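Local coordinates for geranyltranstransferase (Agrobacterium tumefaciens, PDB 2H8O), which catalyses the transfer of a geranyl group from geranyl diphosphate to isopentenyl diphosphate, giving farnesyl diphosphate and releasing diphosphate, at the interface of chains A and B. Coordinates in Å, arbitrary orientation; residue numbers count along the deposited sequence, not the author numbering. Chains: chain A/B, Geranyltranstransferase.

The interface of chains A and B. Residues chain A 192, 219-220, 227; chain B 65-67.
The backbone amide of B:Ile67 meets the carbonyl of A:Gly192, N to O 3.0 Å, in a nearly straight hydrogen bond (175° at the hydrogen) that lies in the carbonyl plane on a lone pair. This joins a loop of chain B, residues 65 to 67, to the loop just ahead of helix 194-206 of chain A. Having no side chain, A:Gly192 lets the loop come close: its CA lies against CB of B:Glu66 at 3.8 Å, while the extended remainder of that glutamate contributes little to the contact. The branched B:Ile67 suits an apolar seat on helix 211-237. With CG1 anti to its carbonyl carbon (chi1 -66°), it carries CD1 to CG of A:Met220, 3.6 Å away, and to the small CB of A:Ala219; the flexible methionine runs past the isoleucine in the opposite direction. CD1 also touches the edge of the A:Arg227 guanidinium, lying in its plane near NH1. Long enough to extend from the helix to the loop, this arginine bends at its third torsion and sets NH2 3.2 Å from the carboxylate OD1 of B:Asp65 in a salt bridge, with the two planes 39° apart. A water at the edge of the guanidinium, in its plane, hydrogen-bonds to both NH1 and NH2, and also to the carbonyl O of B:Asp65 at 2.7 Å and to O of A:Gly192, whose oxygen thus has two partners. Water and carboxylate together should restrict rotation of the guanidinium. The patch and its symmetric twin fasten a loop of each subunit onto its partner, probably supporting the dimer typical of this all-helical prenyltransferase family.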
ATOM      1  N   GLY A 192       9.763   2.890  -8.150  1.00 16.27           N
ATOM      2  CA  GLY A 192      11.113   2.412  -8.541  1.00 16.22           C
ATOM      3  C   GLY A 192      11.264   0.900  -8.588  1.00 17.04           C
ATOM      4  O   GLY A 192      12.372   0.380  -8.627  1.00 17.50           O
ATOM      5  N   ALA A 219      13.736  -6.128 -14.536  1.00 15.95           N
ATOM      6  CA  ALA A 219      14.240  -6.060 -13.164  1.00 16.18           C
ATOM      7  C   ALA A 219      13.207  -5.461 -12.224  1.00 15.96           C
ATOM      8  O   ALA A 219      13.127  -5.851 -11.062  1.00 16.76           O
ATOM      9  CB  ALA A 219      15.542  -5.255 -13.104  1.00 16.17           C
ATOM     10  N   MET A 220      12.401  -4.529 -12.741  1.00 15.68           N
ATOM     11  CA  MET A 220      11.370  -3.857 -11.953  1.00 15.57           C
ATOM     12  C   MET A 220      10.083  -4.690 -11.886  1.00 16.74           C
ATOM     13  O   MET A 220       9.597  -4.994 -10.793  1.00 16.08           O
ATOM     14  CB  MET A 220      11.097  -2.445 -12.516  1.00 16.22           C
ATOM     15  CG  MET A 220      12.306  -1.506 -12.445  1.00 15.64           C
ATOM     16  SD  MET A 220      12.125   0.096 -13.334  1.00 11.43           S
ATOM     17  CE  MET A 220      10.975   0.972 -12.249  1.00 18.36           C
ATOM     18  N   ARG A 227      13.826 -10.526  -5.708  1.00 16.98           N
ATOM     19  CA  ARG A 227      14.930  -9.966  -4.941  1.00 16.81           C
ATOM     20  C   ARG A 227      14.534  -9.745  -3.476  1.00 16.54           C
ATOM     21  O   ARG A 227      15.209 -10.206  -2.549  1.00 16.66           O
ATOM     22  CB  ARG A 227      15.385  -8.649  -5.604  1.00 16.50           C
ATOM     23  CG  ARG A 227      16.497  -7.921  -4.880  1.00 17.45           C
ATOM     24  CD  ARG A 227      16.634  -6.483  -5.411  1.00 19.37           C
ATOM     25  NE  ARG A 227      15.585  -5.616  -4.870  1.00 19.36           N
ATOM     26  CZ  ARG A 227      15.040  -4.568  -5.482  1.00 22.22           C
ATOM     27  NH1 ARG A 227      15.375  -4.244  -6.726  1.00 22.72           N
ATOM     28  NH2 ARG A 227      14.106  -3.867  -4.850  1.00 21.65           N
TER
ATOM     29  N   ASP B  65      17.590   1.359  -3.393  1.00 21.43           N
ATOM     30  CA  ASP B  65      16.677   0.241  -3.558  1.00 21.26           C
ATOM     31  C   ASP B  65      15.631   0.421  -4.665  1.00 21.25           C
ATOM     32  O   ASP B  65      14.797  -0.469  -4.880  1.00 23.11           O
ATOM     33  CB  ASP B  65      15.963  -0.034  -2.223  1.00 21.87           C
ATOM     34  CG  ASP B  65      15.827  -1.474  -1.939  1.00 25.56           C
ATOM     35  OD1 ASP B  65      16.100  -2.259  -2.879  1.00 28.26           O
ATOM     36  OD2 ASP B  65      15.487  -1.813  -0.769  1.00 22.77           O
ATOM     37  N   GLU B  66      15.648   1.576  -5.332  1.00 19.06           N
ATOM     38  CA  GLU B  66      14.864   1.806  -6.525  1.00 18.75           C
ATOM     39  C   GLU B  66      15.760   1.694  -7.734  1.00 18.38           C
ATOM     40  O   GLU B  66      16.931   2.129  -7.705  1.00 19.91           O
ATOM     41  CB  GLU B  66      14.267   3.216  -6.512  1.00 17.74           C
ATOM     42  CG  GLU B  66      13.252   3.458  -5.394  1.00 17.81           C
ATOM     43  CD  GLU B  66      12.684   4.875  -5.373  1.00 19.28           C
ATOM     44  OE1 GLU B  66      13.217   5.758  -6.087  1.00 18.17           O
ATOM     45  OE2 GLU B  66      11.681   5.110  -4.653  1.00 20.09           O
ATOM     46  N   ILE B  67      15.213   1.173  -8.819  1.00 17.49           N
ATOM     47  CA  ILE B  67      15.994   0.975 -10.017  1.00 17.71           C
ATOM     48  C   ILE B  67      16.018   2.270 -10.838  1.00 17.25           C
ATOM     49  O   ILE B  67      17.093   2.845 -11.103  1.00 18.11           O
ATOM     50  CB  ILE B  67      15.477  -0.241 -10.779  1.00 18.29           C
ATOM     51  CG1 ILE B  67      15.742  -1.495  -9.926  1.00 18.46           C
ATOM     52  CG2 ILE B  67      16.162  -0.381 -12.113  1.00 17.21           C
ATOM     53  CD1 ILE B  67      14.932  -2.679 -10.306  1.00 20.47           C
TER
HETATM   54  O   HOH W   1      13.542  -1.729  -6.897  1.00 20.36           O